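Long-range contact in MgGH51 (Meripilus giganteus, PDB 6ZPV), which probably hydrolyses terminal alpha-L-arabinofuranosyl residues from arabinose-containing polysaccharides, as a fungal GH51 alpha-L-arabinofuranosidase: residues Asn518-Leu524 with Ser538-Ser543. Sequence-based numbering, arbitrary orientation.
Sequences NKGDQYL and SITRAS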
ATOM      1  N   ASN A 518      19.990   4.759  -5.008  1.00 13.28           N
ATOM      2  CA  ASN A 518      21.431   5.027  -4.968  1.00 13.69           C
ATOM      3  C   ASN A 518      22.097   3.946  -4.075  1.00 12.88           C
ATOM      4  O   ASN A 518      22.637   4.252  -3.015  1.00 15.06           O
ATOM      5  CB  ASN A 518      21.691   6.458  -4.472  1.00 14.13           C
ATOM      6  CG  ASN A 518      20.958   7.478  -5.289  1.00 14.30           C
ATOM      7  OD1 ASN A 518      21.356   7.837  -6.393  1.00 16.68           O
ATOM      8  ND2 ASN A 518      19.876   7.967  -4.757  1.00 14.47           N
ATOM      9  N   LYS A 519      22.010   2.724  -4.503  1.00 15.41           N
ATOM     10  CA  LYS A 519      22.381   1.540  -3.707  1.00 15.14           C
ATOM     11  C   LYS A 519      23.151   0.551  -4.606  1.00 15.79           C
ATOM     12  O   LYS A 519      22.616   0.064  -5.619  1.00 19.85           O
ATOM     13  CB  LYS A 519      21.159   0.813  -3.145  1.00 16.29           C
ATOM     14  CG  LYS A 519      21.527  -0.340  -2.200  1.00 17.26           C
ATOM     15  CD  LYS A 519      20.491  -1.436  -2.185  1.00 17.10           C
ATOM     16  CE  LYS A 519      20.579  -2.278  -3.370  1.00 17.75           C
ATOM     17  NZ  LYS A 519      19.524  -3.239  -3.403  1.00 18.27           N
ATOM     18  N   GLY A 520      24.377   0.350  -4.285  1.00 14.14           N
ATOM     19  CA  GLY A 520      25.171  -0.620  -4.985  1.00 13.60           C
ATOM     20  C   GLY A 520      24.927  -2.056  -4.491  1.00 13.66           C
ATOM     21  O   GLY A 520      24.185  -2.289  -3.525  1.00 15.87           O
ATOM     22  N   ASP A 521      25.598  -2.986  -5.115  1.00 12.26           N
ATOM     23  CA  ASP A 521      25.602  -4.402  -4.748  1.00 12.70           C
ATOM     24  C   ASP A 521      26.798  -4.784  -3.898  1.00 12.15           C
ATOM     25  O   ASP A 521      26.831  -5.908  -3.393  1.00 12.87           O
ATOM     26  CB  ASP A 521      25.429  -5.302  -5.989  1.00 13.15           C
ATOM     27  CG  ASP A 521      26.517  -5.158  -7.018  1.00 13.49           C
ATOM     28  OD1 ASP A 521      27.437  -4.352  -6.805  1.00 14.70           O
ATOM     29  OD2 ASP A 521      26.496  -5.920  -8.009  1.00 17.26           O
ATOM     30  N   GLN A 522      27.736  -3.860  -3.681  1.00 12.53           N
ATOM     31  CA  GLN A 522      28.890  -4.104  -2.803  1.00 12.27           C
ATOM     32  C   GLN A 522      28.828  -3.119  -1.628  1.00 11.79           C
ATOM     33  O   GLN A 522      28.633  -1.897  -1.850  1.00 12.77           O
ATOM     34  CB  GLN A 522      30.213  -3.868  -3.546  1.00 12.53           C
ATOM     35  CG  GLN A 522      30.363  -4.633  -4.863  1.00 12.44           C
ATOM     36  CD  GLN A 522      31.681  -4.342  -5.518  1.00 13.15           C
ATOM     37  OE1 GLN A 522      32.186  -3.203  -5.494  1.00 15.04           O
ATOM     38  NE2 GLN A 522      32.313  -5.382  -6.110  1.00 14.16           N
ATOM     39  N   TYR A 523      29.049  -3.589  -0.397  1.00 11.38           N
ATOM     40  CA  TYR A 523      29.188  -2.711   0.772  1.00 11.79           C
ATOM     41  C   TYR A 523      30.665  -2.403   0.980  1.00 11.61           C
ATOM     42  O   TYR A 523      31.451  -3.337   1.131  1.00 12.82           O
ATOM     43  CB  TYR A 523      28.582  -3.305   2.050  1.00 11.93           C
ATOM     44  CG  TYR A 523      28.716  -2.358   3.214  1.00 11.62           C
ATOM     45  CD1 TYR A 523      27.911  -1.228   3.309  1.00 11.75           C
ATOM     46  CD2 TYR A 523      29.706  -2.551   4.161  1.00 12.06           C
ATOM     47  CE1 TYR A 523      28.104  -0.292   4.305  1.00 12.22           C
ATOM     48  CE2 TYR A 523      29.880  -1.640   5.169  1.00 12.13           C
ATOM     49  CZ  TYR A 523      29.111  -0.485   5.227  1.00 12.00           C
ATOM     50  OH  TYR A 523      29.308   0.466   6.206  1.00 12.33           O
ATOM     51  N   LEU A 524      30.998  -1.123   1.019  1.00 11.89           N
ATOM     52  CA  LEU A 524      32.397  -0.674   1.233  1.00 12.00           C
ATOM     53  C   LEU A 524      32.536  -0.197   2.683  1.00 12.14           C
ATOM     54  O   LEU A 524      31.991   0.837   3.062  1.00 12.90           O
ATOM     55  CB  LEU A 524      32.752   0.467   0.273  1.00 12.81           C
ATOM     56  CG  LEU A 524      32.793   0.123  -1.179  1.00 13.42           C
ATOM     57  CD1 LEU A 524      33.116   1.339  -1.992  1.00 15.29           C
ATOM     58  CD2 LEU A 524      33.868  -0.948  -1.497  1.00 20.79           C
ATOM     59  N   SER A 538      26.846   5.593   5.067  1.00 11.42           N
ATOM     60  CA  SER A 538      27.006   4.226   4.528  1.00 11.38           C
ATOM     61  C   SER A 538      27.396   4.348   3.058  1.00 10.93           C
ATOM     62  O   SER A 538      26.812   5.176   2.333  1.00 12.12           O
ATOM     63  CB  SER A 538      25.724   3.421   4.702  1.00 12.00           C
ATOM     64  OG  SER A 538      25.850   2.130   4.121  1.00 13.79           O
ATOM     65  N   ILE A 539      28.357   3.530   2.626  1.00 11.39           N
ATOM     66  CA  ILE A 539      28.938   3.617   1.278  1.00 11.29           C
ATOM     67  C   ILE A 539      28.751   2.260   0.614  1.00 11.44           C
ATOM     68  O   ILE A 539      29.167   1.216   1.146  1.00 11.93           O
ATOM     69  CB  ILE A 539      30.402   4.052   1.309  1.00 12.33           C
ATOM     70  CG1 ILE A 539      30.535   5.365   2.094  1.00 14.02           C
ATOM     71  CG2 ILE A 539      30.918   4.156  -0.086  1.00 13.14           C
ATOM     72  CD1 ILE A 539      31.921   5.870   2.322  1.00 15.32           C
ATOM     73  N   THR A 540      28.189   2.288  -0.587  1.00 11.35           N
ATOM     74  CA  THR A 540      28.036   1.101  -1.433  1.00 11.46           C
ATOM     75  C   THR A 540      28.526   1.375  -2.833  1.00 11.30           C
ATOM     76  O   THR A 540      28.741   2.553  -3.184  1.00 12.33           O
ATOM     77  CB  THR A 540      26.574   0.575  -1.454  1.00 11.47           C
ATOM     78  OG1 THR A 540      25.738   1.579  -2.040  1.00 12.43           O
ATOM     79  CG2 THR A 540      26.100   0.193  -0.066  1.00 12.96           C
ATOM     80  N   ARG A 541      28.704   0.329  -3.607  1.00 11.83           N
ATOM     81  CA  ARG A 541      29.279   0.420  -4.971  0.70 12.39           C
ATOM     82  C   ARG A 541      28.550  -0.546  -5.904  1.00 12.73           C
ATOM     83  O   ARG A 541      28.332  -1.688  -5.504  1.00 13.55           O
ATOM     84  CB  ARG A 541      30.793   0.174  -4.880  0.70 13.47           C
ATOM     85  CG  ARG A 541      31.552   0.281  -6.196  0.70 14.72           C
ATOM     86  CD  ARG A 541      33.070   0.200  -5.977  0.70 16.28           C
ATOM     87  NE  ARG A 541      33.859   0.279  -7.194  0.70 16.61           N
ATOM     88  CZ  ARG A 541      34.105  -0.748  -8.026  0.70 17.95           C
ATOM     89  NH1 ARG A 541      33.631  -1.973  -7.768  0.70 19.12           N
ATOM     90  NH2 ARG A 541      34.783  -0.542  -9.157  0.70 18.18           N
ATOM     91  N   ALA A 542      28.270  -0.094  -7.107  1.00 14.49           N
ATOM     92  CA  ALA A 542      27.765  -0.953  -8.174  1.00 14.65           C
ATOM     93  C   ALA A 542      28.941  -1.672  -8.837  1.00 15.60           C
ATOM     94  O   ALA A 542      29.818  -1.030  -9.450  1.00 18.02           O
ATOM     95  CB  ALA A 542      27.009  -0.114  -9.142  1.00 16.46           C
ATOM     96  N   SER A 543      28.996  -2.989  -8.666  1.00 14.60           N
ATOM     97  CA  SER A 543      30.124  -3.775  -9.140  1.00 17.13           C
ATOM     98  C   SER A 543      30.393  -3.592 -10.651  1.00 19.23           C
ATOM     99  O   SER A 543      31.582  -3.635 -11.038  1.00 24.12           O
ATOM    100  CB  SER A 543      29.917  -5.221  -8.806  1.00 17.27           C
ATOM    101  OG  SER A 543      28.792  -5.755  -9.501  1.00 16.98           O
TER
HETATM  102  O   HOH W   1      30.457   2.490   4.591  1.00 12.03           O
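A classic beta bulge sits at the start of an antiparallel hairpin, where D521 and Q522 both face R541. Strand 522-523 pairs here with strand 535-541. Q522 and R541 form a hydrogen-bonded pair: Q522 N reaches R541 O, and R541 N donates to Q522 O at 2.8 Å. Y523 and T540 follow as a non-hydrogen-bonded pair, and L524 N then bonds to I539 O.

The carboxylate of D521 takes two bonds from S543. S543 N meets OD1 of D521 at 2.8 Å, on the syn side and 25° out of the carboxylate plane. S543 OG donates at 2.7 Å to D521 OD2, which takes it on its syn lone pair. With CG of D521 set between its backbone N and carbonyl carbon (chi1 61°), the carboxylate comes within reach of S543. With an alanine in place of D521, S543 N and OG would probably lose both acceptors, and the chain after the strand would be freer to move.

G520 N points almost straight at T540 OG1, 2.9 Å away. A side chain on G520 would run into the backbone of R541.

Q522 and R541 share one face of the sheet, Y523 and T540 the other. Q522 and R541 lie side by side. In one of two deposited conformers, R541 NH1 donates at 3.0 Å to Q522 OE1, which lies in the guanidinium plane; the amide is turned 31° from that plane. R541 NH2 bonds to T626 O. L524 CD1 packs on R541 CB and I539 CG2.

S538 OG lies at the ring edge of Y523, 3.3 Å from CE1, and bonds to E468. A water joins Y523 OH, L524 O and I539 N. Strand 11-12 forms the sheet edge, and the hairpin lies between it and strand 547-554: a beta hairpin with a classic bulge in the antiparallel sheet of the C-terminal domain.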